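Local coordinates for protein glycerate 2-kinase (PDB 1X3L) that catalyses the ATP-dependent phosphorylation of D-glycerate to 2-phosphoglycerate, with magnesium as cofactor, at residues A[98-109]-A[135-146]; A[119-130]-A[185-194]. All blocks are in the same frame, centred on the assembly; numbering follows the deposited sequence.

Interaction 1. Residues A[98-109]-A[135-146]; sequences HPIPDEKSILGA and ALFELPEEGISL. With EDO (1,2-ethanediol), chain E.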
loop_
_atom_site.group_PDB
_atom_site.type_symbol
_atom_site.label_atom_id
_atom_site.label_comp_id
_atom_site.label_asym_id
_atom_site.label_seq_id
_atom_site.Cartn_x
_atom_site.Cartn_y
_atom_site.Cartn_z
ATOM N N HIS A 98 6.477 -14.626 6.537
ATOM C CA HIS A 98 5.936 -13.904 5.392
ATOM C C HIS A 98 6.908 -14.098 4.230
ATOM O O HIS A 98 8.123 -14.004 4.412
ATOM C CB HIS A 98 5.793 -12.411 5.711
ATOM C CG HIS A 98 5.289 -11.593 4.561
ATOM N ND1 HIS A 98 6.101 -11.185 3.525
ATOM C CD2 HIS A 98 4.046 -11.150 4.262
ATOM C CE1 HIS A 98 5.380 -10.527 2.635
ATOM N NE2 HIS A 98 4.128 -10.492 3.058
ATOM N N PRO A 99 6.392 -14.345 3.015
ATOM C CA PRO A 99 4.988 -14.456 2.603
ATOM C C PRO A 99 4.267 -15.738 3.023
ATOM O O PRO A 99 3.082 -15.902 2.744
ATOM C CB PRO A 99 5.075 -14.325 1.089
ATOM C CG PRO A 99 6.334 -15.061 0.792
ATOM C CD PRO A 99 7.284 -14.543 1.858
ATOM N N ILE A 100 4.976 -16.650 3.676
ATOM C CA ILE A 100 4.359 -17.897 4.116
ATOM C C ILE A 100 4.241 -17.880 5.628
ATOM O O ILE A 100 5.232 -17.708 6.336
ATOM C CB ILE A 100 5.184 -19.124 3.687
ATOM C CG1 ILE A 100 5.310 -19.151 2.163
ATOM C CG2 ILE A 100 4.512 -20.406 4.183
ATOM C CD1 ILE A 100 6.129 -20.314 1.639
ATOM N N PRO A 101 3.018 -18.063 6.144
ATOM C CA PRO A 101 2.784 -18.059 7.589
ATOM C C PRO A 101 3.460 -19.217 8.318
ATOM O O PRO A 101 3.614 -20.307 7.763
ATOM C CB PRO A 101 1.264 -18.132 7.685
ATOM C CG PRO A 101 0.909 -18.987 6.502
ATOM C CD PRO A 101 1.783 -18.407 5.412
ATOM N N ASP A 102 3.881 -18.964 9.552
ATOM C CA ASP A 102 4.499 -20.001 10.370
ATOM C C ASP A 102 3.869 -19.964 11.757
ATOM O O ASP A 102 2.897 -19.232 11.984
ATOM C CB ASP A 102 6.024 -19.828 10.459
ATOM C CG ASP A 102 6.442 -18.520 11.098
ATOM O OD1 ASP A 102 5.759 -18.048 12.031
ATOM O OD2 ASP A 102 7.481 -17.974 10.678
ATOM N N GLU A 103 4.413 -20.744 12.685
ATOM C CA GLU A 103 3.856 -20.797 14.033
ATOM C C GLU A 103 3.839 -19.458 14.761
ATOM O O GLU A 103 3.000 -19.240 15.633
ATOM C CB GLU A 103 4.591 -21.844 14.873
ATOM C CG GLU A 103 4.349 -23.271 14.404
ATOM C CD GLU A 103 2.868 -23.578 14.208
ATOM O OE1 GLU A 103 2.070 -23.326 15.140
ATOM O OE2 GLU A 103 2.502 -24.076 13.121
ATOM N N LYS A 104 4.755 -18.562 14.412
ATOM C CA LYS A 104 4.784 -17.254 15.056
ATOM C C LYS A 104 3.579 -16.421 14.617
ATOM O O LYS A 104 3.081 -15.593 15.377
ATOM C CB LYS A 104 6.089 -16.529 14.725
ATOM C CG LYS A 104 7.324 -17.188 15.337
ATOM C CD LYS A 104 7.271 -17.152 16.857
ATOM C CE LYS A 104 8.390 -17.981 17.486
ATOM N NZ LYS A 104 9.757 -17.499 17.114
ATOM N N SER A 105 3.110 -16.650 13.392
ATOM C CA SER A 105 1.950 -15.936 12.867
ATOM C C SER A 105 0.758 -16.287 13.738
ATOM O O SER A 105 -0.043 -15.427 14.102
ATOM C CB SER A 105 1.655 -16.368 11.429
ATOM O OG SER A 105 2.769 -16.140 10.589
ATOM N N ILE A 106 0.647 -17.572 14.060
ATOM C CA ILE A 106 -0.435 -18.066 14.892
ATOM C C ILE A 106 -0.286 -17.498 16.290
ATOM O O ILE A 106 -1.261 -17.048 16.891
ATOM C CB ILE A 106 -0.429 -19.608 14.949
ATOM C CG1 ILE A 106 -0.907 -20.165 13.606
ATOM C CG2 ILE A 106 -1.295 -20.100 16.102
ATOM C CD1 ILE A 106 -1.057 -21.670 13.579
ATOM N N LEU A 107 0.942 -17.513 16.798
ATOM C CA LEU A 107 1.221 -16.986 18.127
ATOM C C LEU A 107 0.778 -15.527 18.196
ATOM O O LEU A 107 0.219 -15.082 19.200
ATOM C CB LEU A 107 2.718 -17.091 18.434
ATOM C CG LEU A 107 3.175 -16.495 19.769
ATOM C CD1 LEU A 107 2.433 -17.169 20.922
ATOM C CD2 LEU A 107 4.679 -16.676 19.922
ATOM N N GLY A 108 1.035 -14.788 17.122
ATOM C CA GLY A 108 0.643 -13.391 17.081
ATOM C C GLY A 108 -0.865 -13.235 17.139
ATOM O O GLY A 108 -1.382 -12.433 17.914
ATOM N N ALA A 109 -1.572 -14.005 16.317
ATOM C CA ALA A 109 -3.031 -13.955 16.286
ATOM C C ALA A 109 -3.606 -14.330 17.654
ATOM O O ALA A 109 -4.531 -13.679 18.148
ATOM C CB ALA A 109 -3.565 -14.899 15.208
ATOM N N ALA A 135 -0.115 -13.186 5.963
ATOM C CA ALA A 135 0.769 -14.269 6.382
ATOM C C ALA A 135 1.295 -14.070 7.802
ATOM O O ALA A 135 1.440 -15.029 8.563
ATOM C CB ALA A 135 1.938 -14.389 5.406
ATOM N N LEU A 136 1.574 -12.820 8.154
ATOM C CA LEU A 136 2.099 -12.484 9.472
ATOM C C LEU A 136 1.091 -12.636 10.601
ATOM O O LEU A 136 1.467 -12.851 11.753
ATOM C CB LEU A 136 2.601 -11.042 9.482
ATOM C CG LEU A 136 3.796 -10.670 8.610
ATOM C CD1 LEU A 136 3.950 -9.146 8.595
ATOM C CD2 LEU A 136 5.056 -11.350 9.146
ATOM N N PHE A 137 -0.189 -12.517 10.268
ATOM C CA PHE A 137 -1.246 -12.581 11.265
ATOM C C PHE A 137 -2.320 -13.569 10.830
ATOM O O PHE A 137 -3.218 -13.221 10.061
ATOM C CB PHE A 137 -1.849 -11.185 11.411
ATOM C CG PHE A 137 -2.718 -11.011 12.610
ATOM C CD1 PHE A 137 -2.158 -10.825 13.869
ATOM C CD2 PHE A 137 -4.102 -10.976 12.477
ATOM C CE1 PHE A 137 -2.968 -10.596 14.980
ATOM C CE2 PHE A 137 -4.919 -10.749 13.584
ATOM C CZ PHE A 137 -4.351 -10.558 14.834
ATOM N N GLU A 138 -2.228 -14.799 11.324
ATOM C CA GLU A 138 -3.195 -15.819 10.952
ATOM C C GLU A 138 -3.445 -16.869 12.025
ATOM O O GLU A 138 -2.549 -17.246 12.781
ATOM C CB GLU A 138 -2.753 -16.504 9.653
ATOM C CG GLU A 138 -3.667 -17.639 9.197
ATOM C CD GLU A 138 -5.129 -17.225 9.108
ATOM O OE1 GLU A 138 -5.445 -16.279 8.361
ATOM O OE2 GLU A 138 -5.969 -17.848 9.785
ATOM N N LEU A 139 -4.690 -17.326 12.078
ATOM C CA LEU A 139 -5.130 -18.343 13.018
ATOM C C LEU A 139 -6.238 -19.135 12.324
ATOM O O LEU A 139 -7.360 -18.655 12.185
ATOM C CB LEU A 139 -5.668 -17.691 14.295
ATOM C CG LEU A 139 -6.114 -18.648 15.405
ATOM C CD1 LEU A 139 -4.952 -19.555 15.801
ATOM C CD2 LEU A 139 -6.608 -17.852 16.604
ATOM N N PRO A 140 -5.926 -20.353 11.859
ATOM C CA PRO A 140 -6.899 -21.212 11.173
ATOM C C PRO A 140 -8.114 -21.561 12.037
ATOM O O PRO A 140 -8.035 -21.541 13.263
ATOM C CB PRO A 140 -6.075 -22.449 10.815
ATOM C CG PRO A 140 -4.680 -21.900 10.679
ATOM C CD PRO A 140 -4.594 -20.982 11.870
ATOM N N GLU A 141 -9.234 -21.868 11.390
ATOM C CA GLU A 141 -10.456 -22.239 12.097
ATOM C C GLU A 141 -10.256 -23.581 12.806
ATOM O O GLU A 141 -9.228 -24.237 12.626
ATOM C CB GLU A 141 -11.628 -22.325 11.118
ATOM C CG GLU A 141 -12.246 -20.977 10.745
ATOM C CD GLU A 141 -12.921 -20.286 11.924
ATOM O OE1 GLU A 141 -13.328 -20.984 12.879
ATOM O OE2 GLU A 141 -13.062 -19.042 11.894
ATOM N N GLU A 142 -11.242 -23.999 13.596
ATOM C CA GLU A 142 -11.121 -25.243 14.353
ATOM C C GLU A 142 -10.784 -26.487 13.527
ATOM O O GLU A 142 -11.342 -26.715 12.454
ATOM C CB GLU A 142 -12.389 -25.488 15.188
ATOM C CG GLU A 142 -13.580 -26.116 14.465
ATOM C CD GLU A 142 -14.093 -25.285 13.309
ATOM O OE1 GLU A 142 -13.990 -24.041 13.378
ATOM O OE2 GLU A 142 -14.615 -25.880 12.337
ATOM N N GLY A 143 -9.845 -27.275 14.042
ATOM C CA GLY A 143 -9.432 -28.494 13.373
ATOM C C GLY A 143 -8.489 -28.291 12.206
ATOM O O GLY A 143 -7.897 -29.247 11.707
ATOM N N ILE A 144 -8.335 -27.047 11.768
ATOM C CA ILE A 144 -7.463 -26.754 10.639
ATOM C C ILE A 144 -6.071 -26.334 11.094
ATOM O O ILE A 144 -5.914 -25.391 11.869
ATOM C CB ILE A 144 -8.070 -25.650 9.750
ATOM C CG1 ILE A 144 -9.456 -26.084 9.266
ATOM C CG2 ILE A 144 -7.159 -25.383 8.552
ATOM C CD1 ILE A 144 -10.211 -25.014 8.496
ATOM N N SER A 145 -5.061 -27.044 10.609
ATOM C CA SER A 145 -3.682 -26.744 10.966
ATOM C C SER A 145 -3.064 -25.783 9.959
ATOM O O SER A 145 -3.550 -25.638 8.835
ATOM C CB SER A 145 -2.853 -28.028 11.000
ATOM O OG SER A 145 -2.693 -28.554 9.694
ATOM N N LEU A 146 -1.985 -25.128 10.367
ATOM C CA LEU A 146 -1.300 -24.201 9.486
ATOM C C LEU A 146 -0.895 -24.943 8.223
ATOM O O LEU A 146 -0.870 -24.374 7.132
ATOM C CB LEU A 146 -0.060 -23.634 10.182
ATOM C CG LEU A 146 0.859 -22.744 9.341
ATOM C CD1 LEU A 146 0.058 -21.660 8.639
ATOM C CD2 LEU A 146 1.909 -22.136 10.245
HETATM C C1 EDO E . -9.065 -25.061 17.907
HETATM O O1 EDO E . -10.295 -25.799 17.922
HETATM C C2 EDO E . -7.890 -25.992 17.604
HETATM O O2 EDO E . -8.063 -26.610 16.322
#

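Interaction 2. Residues A[119-130]-A[185-194]; sequences ARENDIVFILIS and IKGTGIVLII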
loop_
_atom_site.group_PDB
_atom_site.type_symbol
_atom_site.label_atom_id
_atom_site.label_comp_id
_atom_site.label_asym_id
_atom_site.label_seq_id
_atom_site.Cartn_x
_atom_site.Cartn_y
_atom_site.Cartn_z
ATOM N N ALA A 119 -10.053 -6.693 26.747
ATOM C CA ALA A 119 -10.617 -5.363 26.513
ATOM C C ALA A 119 -12.122 -5.359 26.789
ATOM O O ALA A 119 -12.840 -6.264 26.364
ATOM C CB ALA A 119 -10.341 -4.916 25.076
ATOM N N ARG A 120 -12.592 -4.333 27.495
ATOM C CA ARG A 120 -14.007 -4.218 27.851
ATOM C C ARG A 120 -14.806 -3.314 26.914
ATOM O O ARG A 120 -14.241 -2.603 26.087
ATOM C CB ARG A 120 -14.141 -3.703 29.290
ATOM C CG ARG A 120 -13.542 -4.615 30.362
ATOM C CD ARG A 120 -14.259 -5.961 30.426
ATOM N NE ARG A 120 -13.672 -6.949 29.523
ATOM C CZ ARG A 120 -14.276 -8.071 29.139
ATOM N NH1 ARG A 120 -15.500 -8.356 29.572
ATOM N NH2 ARG A 120 -13.653 -8.912 28.326
ATOM N N GLU A 121 -16.128 -3.338 27.060
ATOM C CA GLU A 121 -17.004 -2.529 26.221
ATOM C C GLU A 121 -16.717 -1.032 26.320
ATOM O O GLU A 121 -17.189 -0.252 25.496
ATOM C CB GLU A 121 -18.474 -2.773 26.582
ATOM C CG GLU A 121 -18.993 -4.189 26.324
ATOM C CD GLU A 121 -18.380 -5.232 27.247
ATOM O OE1 GLU A 121 -17.927 -4.862 28.353
ATOM O OE2 GLU A 121 -18.366 -6.426 26.876
ATOM N N ASN A 122 -15.948 -0.627 27.327
ATOM C CA ASN A 122 -15.640 0.788 27.500
ATOM C C ASN A 122 -14.191 1.134 27.149
ATOM O O ASN A 122 -13.760 2.273 27.331
ATOM C CB ASN A 122 -15.941 1.219 28.937
ATOM C CG ASN A 122 -14.998 0.596 29.937
ATOM O OD1 ASN A 122 -14.859 -0.626 29.998
ATOM N ND2 ASN A 122 -14.339 1.434 30.730
ATOM N N ASP A 123 -13.442 0.153 26.653
ATOM C CA ASP A 123 -12.053 0.385 26.266
ATOM C C ASP A 123 -11.947 0.638 24.764
ATOM O O ASP A 123 -12.861 0.319 23.998
ATOM C CB ASP A 123 -11.173 -0.819 26.615
ATOM C CG ASP A 123 -11.148 -1.117 28.095
ATOM O OD1 ASP A 123 -11.150 -0.161 28.900
ATOM O OD2 ASP A 123 -11.111 -2.314 28.450
ATOM N N ILE A 124 -10.822 1.209 24.351
ATOM C CA ILE A 124 -10.571 1.493 22.946
ATOM C C ILE A 124 -9.464 0.561 22.461
ATOM O O ILE A 124 -8.457 0.372 23.151
ATOM C CB ILE A 124 -10.117 2.956 22.738
ATOM C CG1 ILE A 124 -11.254 3.911 23.110
ATOM C CG2 ILE A 124 -9.674 3.174 21.290
ATOM C CD1 ILE A 124 -10.929 5.372 22.879
ATOM N N VAL A 125 -9.656 -0.030 21.288
ATOM C CA VAL A 125 -8.660 -0.933 20.723
ATOM C C VAL A 125 -8.222 -0.475 19.337
ATOM O O VAL A 125 -9.013 -0.482 18.394
ATOM C CB VAL A 125 -9.203 -2.376 20.594
ATOM C CG1 VAL A 125 -8.131 -3.280 19.999
ATOM C CG2 VAL A 125 -9.651 -2.897 21.956
ATOM N N PHE A 126 -6.960 -0.073 19.222
ATOM C CA PHE A 126 -6.404 0.360 17.944
ATOM C C PHE A 126 -5.964 -0.870 17.157
ATOM O O PHE A 126 -5.256 -1.728 17.683
ATOM C CB PHE A 126 -5.178 1.257 18.162
ATOM C CG PHE A 126 -5.506 2.703 18.380
ATOM C CD1 PHE A 126 -5.758 3.541 17.301
ATOM C CD2 PHE A 126 -5.560 3.229 19.665
ATOM C CE1 PHE A 126 -6.060 4.885 17.495
ATOM C CE2 PHE A 126 -5.861 4.572 19.873
ATOM C CZ PHE A 126 -6.111 5.401 18.789
ATOM N N ILE A 127 -6.396 -0.963 15.905
ATOM C CA ILE A 127 -5.995 -2.071 15.042
ATOM C C ILE A 127 -5.156 -1.387 13.965
ATOM O O ILE A 127 -5.680 -0.601 13.178
ATOM C CB ILE A 127 -7.210 -2.758 14.384
ATOM C CG1 ILE A 127 -8.194 -3.227 15.458
ATOM C CG2 ILE A 127 -6.744 -3.948 13.551
ATOM C CD1 ILE A 127 -7.649 -4.318 16.369
ATOM N N LEU A 128 -3.855 -1.665 13.950
ATOM C CA LEU A 128 -2.940 -1.046 12.997
ATOM C C LEU A 128 -2.569 -2.043 11.898
ATOM O O LEU A 128 -1.886 -3.038 12.143
ATOM C CB LEU A 128 -1.696 -0.544 13.748
ATOM C CG LEU A 128 -1.999 0.286 15.012
ATOM C CD1 LEU A 128 -0.701 0.778 15.652
ATOM C CD2 LEU A 128 -2.884 1.480 14.652
ATOM N N ILE A 129 -3.020 -1.761 10.681
ATOM C CA ILE A 129 -2.791 -2.660 9.560
ATOM C C ILE A 129 -1.888 -2.120 8.445
ATOM O O ILE A 129 -2.040 -0.985 7.988
ATOM C CB ILE A 129 -4.144 -3.079 8.941
ATOM C CG1 ILE A 129 -5.089 -3.564 10.047
ATOM C CG2 ILE A 129 -3.933 -4.185 7.910
ATOM C CD1 ILE A 129 -6.509 -3.896 9.563
ATOM N N SER A 130 -0.947 -2.955 8.016
ATOM C CA SER A 130 -0.026 -2.609 6.937
ATOM C C SER A 130 0.225 -3.848 6.082
ATOM O O SER A 130 -0.373 -4.900 6.318
ATOM C CB SER A 130 1.289 -2.047 7.489
ATOM O OG SER A 130 1.839 -2.879 8.495
ATOM N N ILE A 185 -14.046 -7.406 18.938
ATOM C CA ILE A 185 -13.855 -6.188 19.725
ATOM C C ILE A 185 -15.116 -5.851 20.523
ATOM O O ILE A 185 -16.162 -5.546 19.949
ATOM C CB ILE A 185 -13.500 -4.999 18.812
ATOM C CG1 ILE A 185 -12.193 -5.291 18.060
ATOM C CG2 ILE A 185 -13.370 -3.734 19.632
ATOM C CD1 ILE A 185 -11.839 -4.243 17.016
ATOM N N LYS A 186 -15.012 -5.901 21.846
ATOM C CA LYS A 186 -16.153 -5.621 22.715
ATOM C C LYS A 186 -16.394 -4.129 22.909
ATOM O O LYS A 186 -17.522 -3.706 23.167
ATOM C CB LYS A 186 -15.953 -6.290 24.079
ATOM C CG LYS A 186 -15.703 -7.784 23.992
ATOM C CD LYS A 186 -15.457 -8.405 25.361
ATOM C CE LYS A 186 -15.060 -9.870 25.225
ATOM N NZ LYS A 186 -14.890 -10.555 26.540
ATOM N N GLY A 187 -15.337 -3.334 22.785
ATOM C CA GLY A 187 -15.483 -1.898 22.955
ATOM C C GLY A 187 -15.483 -1.116 21.652
ATOM O O GLY A 187 -16.226 -1.426 20.719
ATOM N N THR A 188 -14.652 -0.085 21.593
ATOM C CA THR A 188 -14.551 0.734 20.397
ATOM C C THR A 188 -13.304 0.358 19.613
ATOM O O THR A 188 -12.197 0.354 20.152
ATOM C CB THR A 188 -14.479 2.234 20.743
ATOM O OG1 THR A 188 -15.702 2.641 21.365
ATOM C CG2 THR A 188 -14.269 3.058 19.482
ATOM N N GLY A 189 -13.488 0.035 18.338
ATOM C CA GLY A 189 -12.359 -0.321 17.505
ATOM C C GLY A 189 -11.967 0.789 16.547
ATOM O O GLY A 189 -12.787 1.258 15.751
ATOM N N ILE A 190 -10.716 1.229 16.630
ATOM C CA ILE A 190 -10.222 2.266 15.735
ATOM C C ILE A 190 -9.156 1.606 14.863
ATOM O O ILE A 190 -8.066 1.291 15.332
ATOM C CB ILE A 190 -9.630 3.460 16.522
ATOM C CG1 ILE A 190 -10.744 4.149 17.317
ATOM C CG2 ILE A 190 -8.977 4.450 15.564
ATOM C CD1 ILE A 190 -10.293 5.349 18.137
ATOM N N VAL A 191 -9.491 1.384 13.596
ATOM C CA VAL A 191 -8.588 0.723 12.664
ATOM C C VAL A 191 -7.863 1.707 11.761
ATOM O O VAL A 191 -8.494 2.504 11.067
ATOM C CB VAL A 191 -9.368 -0.282 11.781
ATOM C CG1 VAL A 191 -8.412 -1.066 10.894
ATOM C CG2 VAL A 191 -10.174 -1.228 12.669
ATOM N N LEU A 192 -6.534 1.657 11.791
ATOM C CA LEU A 192 -5.712 2.526 10.959
ATOM C C LEU A 192 -5.045 1.631 9.916
ATOM O O LEU A 192 -4.316 0.694 10.251
ATOM C CB LEU A 192 -4.667 3.253 11.812
ATOM C CG LEU A 192 -5.230 4.018 13.023
ATOM C CD1 LEU A 192 -4.108 4.812 13.691
ATOM C CD2 LEU A 192 -6.358 4.957 12.577
ATOM N N ILE A 193 -5.301 1.925 8.649
ATOM C CA ILE A 193 -4.770 1.110 7.564
ATOM C C ILE A 193 -3.886 1.866 6.570
ATOM O O ILE A 193 -4.127 3.030 6.261
ATOM C CB ILE A 193 -5.935 0.468 6.778
ATOM C CG1 ILE A 193 -6.887 -0.228 7.753
ATOM C CG2 ILE A 193 -5.401 -0.528 5.754
ATOM C CD1 ILE A 193 -8.208 -0.662 7.132
ATOM N N ILE A 194 -2.856 1.182 6.084
ATOM C CA ILE A 194 -1.950 1.737 5.087
ATOM C C ILE A 194 -2.155 0.850 3.870
ATOM O O ILE A 194 -2.094 -0.372 3.978
ATOM C CB ILE A 194 -0.476 1.669 5.535
ATOM C CG1 ILE A 194 -0.249 2.643 6.694
ATOM C CG2 ILE A 194 0.449 2.021 4.350
ATOM C CD1 ILE A 194 1.167 2.642 7.231
HETATM O O HOH W 1 -12.462 -6.269 23.304
HETATM O O HOH W 2 -12.545 -3.490 23.598
#

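Interaction 1. Residues A[98-109]-A[135-146]
The hydroxyl of Ser105 is held from two sides of the contact. Its OG donates to Ala135 O at 2.7 Å, tilted 15° from the carbonyl plane. The same OG accepts from Asp102 N. Asp102 is the N-cap of the helix that starts at Glu103, and its OD1 takes both Lys104 N, at 2.6 Å, and Ser105 N. These two donors reach OD1 from opposite faces of the carboxylate. Asp102 and Ser105 thus form a capping box, and Tyr82 OH is hydrogen-bonded to Asp102 OD2. With an alanine in place of Ser105, Ala135 O would probably lose this donor and Asp102 N its acceptor, so that half of the capping box is gone.

Leu146 sets CD1 against Pro101 CG at 3.5 Å, while its CD2 lies against the backbone of Asp102. Its CG stands anti to the backbone N (chi1 174°), which turns the branch toward Pro101 and Asp102, just ahead of the helix. Ile106 puts CG2 against Leu139 CD1 at 3.7 Å, the side chains crossing at about a right angle. The CB of Ala109 lies over one face of the Phe137 ring and also meets Leu139 CB at 3.6 Å.

Ile106 CA makes a CA-H...O contact with Glu138 O, at 3.1 Å. The serine hydroxyl makes the one hydrogen bond across the contact; CA-H...O contacts and apolar packing make up the remainder.

Interaction 2. Residues A[119-130]-A[185-194]
Phe126 and Ile190 lie side by side and point the same way, with Phe126 CE1 3.5 Å from Ile190 CG2. Next along this face, Leu128 CD2 meets Leu192 CD1 at 3.7 Å. Helix 60-70 packs here, touching Phe126 and Leu128. The other face carries Ile127, Val191 and Ile129. Val191 fits between the two isoleucines, its CG2 against Ile127 CB and its CG1 against Ile129 CD1 at 3.7 Å. Ile129 CG1 is anti to the carbonyl carbon (chi1 -50°), and the extended chain carries CD1 to that methyl.

The backbones are adjacent strands of a six-stranded parallel sheet of Rossmann-like alpha/beta type, 188-194 being next to the edge strand 260-266. Seven hydrogen bonds join the two segments, from Thr188 N to Asp123 O through Ile194 N to Ile129 O.

At the turn the outer side is open: Glu121 is exposed, and Arg120 and Lys186 partly so. One water bridges Ala119 O and Lys186 N, and a second joins Arg120 O to Gly187 N, the latter link weak. Gly187 is the tight exception, packed against the turn, where a CB would clash with Arg120 O and Asp123 O. The extended chain of Lys186 runs beside Arg120, its CD over one face of the guanidinium. Their like-charged ends come together without a bond between them, a doubtful closeness, and each makes a weak hydrogen bond to Asn117 O.

In the fold
Both interactions lie in the part of the chain that carries the parallel sheet. Their centres are about 21 Å apart, and their nearest atoms about 6 Å, so they do not touch. The segments alternate along the chain: 98-109, 119-130, 135-146, 185-194. Helix 103-118 leads into strand 124-129, and that strand leads into helix 133-136. Interaction 2 is in the sheet, next to strand 51-56 on one side and strand 260-266 on the other. Interaction 1 sits where helix 103-118 begins. Both come close to Lys58, a likely substrate-binding residue: His98 at about 4 Å and Ser130 at about 5 Å, side chain to side chain. The two contacts thus reach the probable substrate site from different segments.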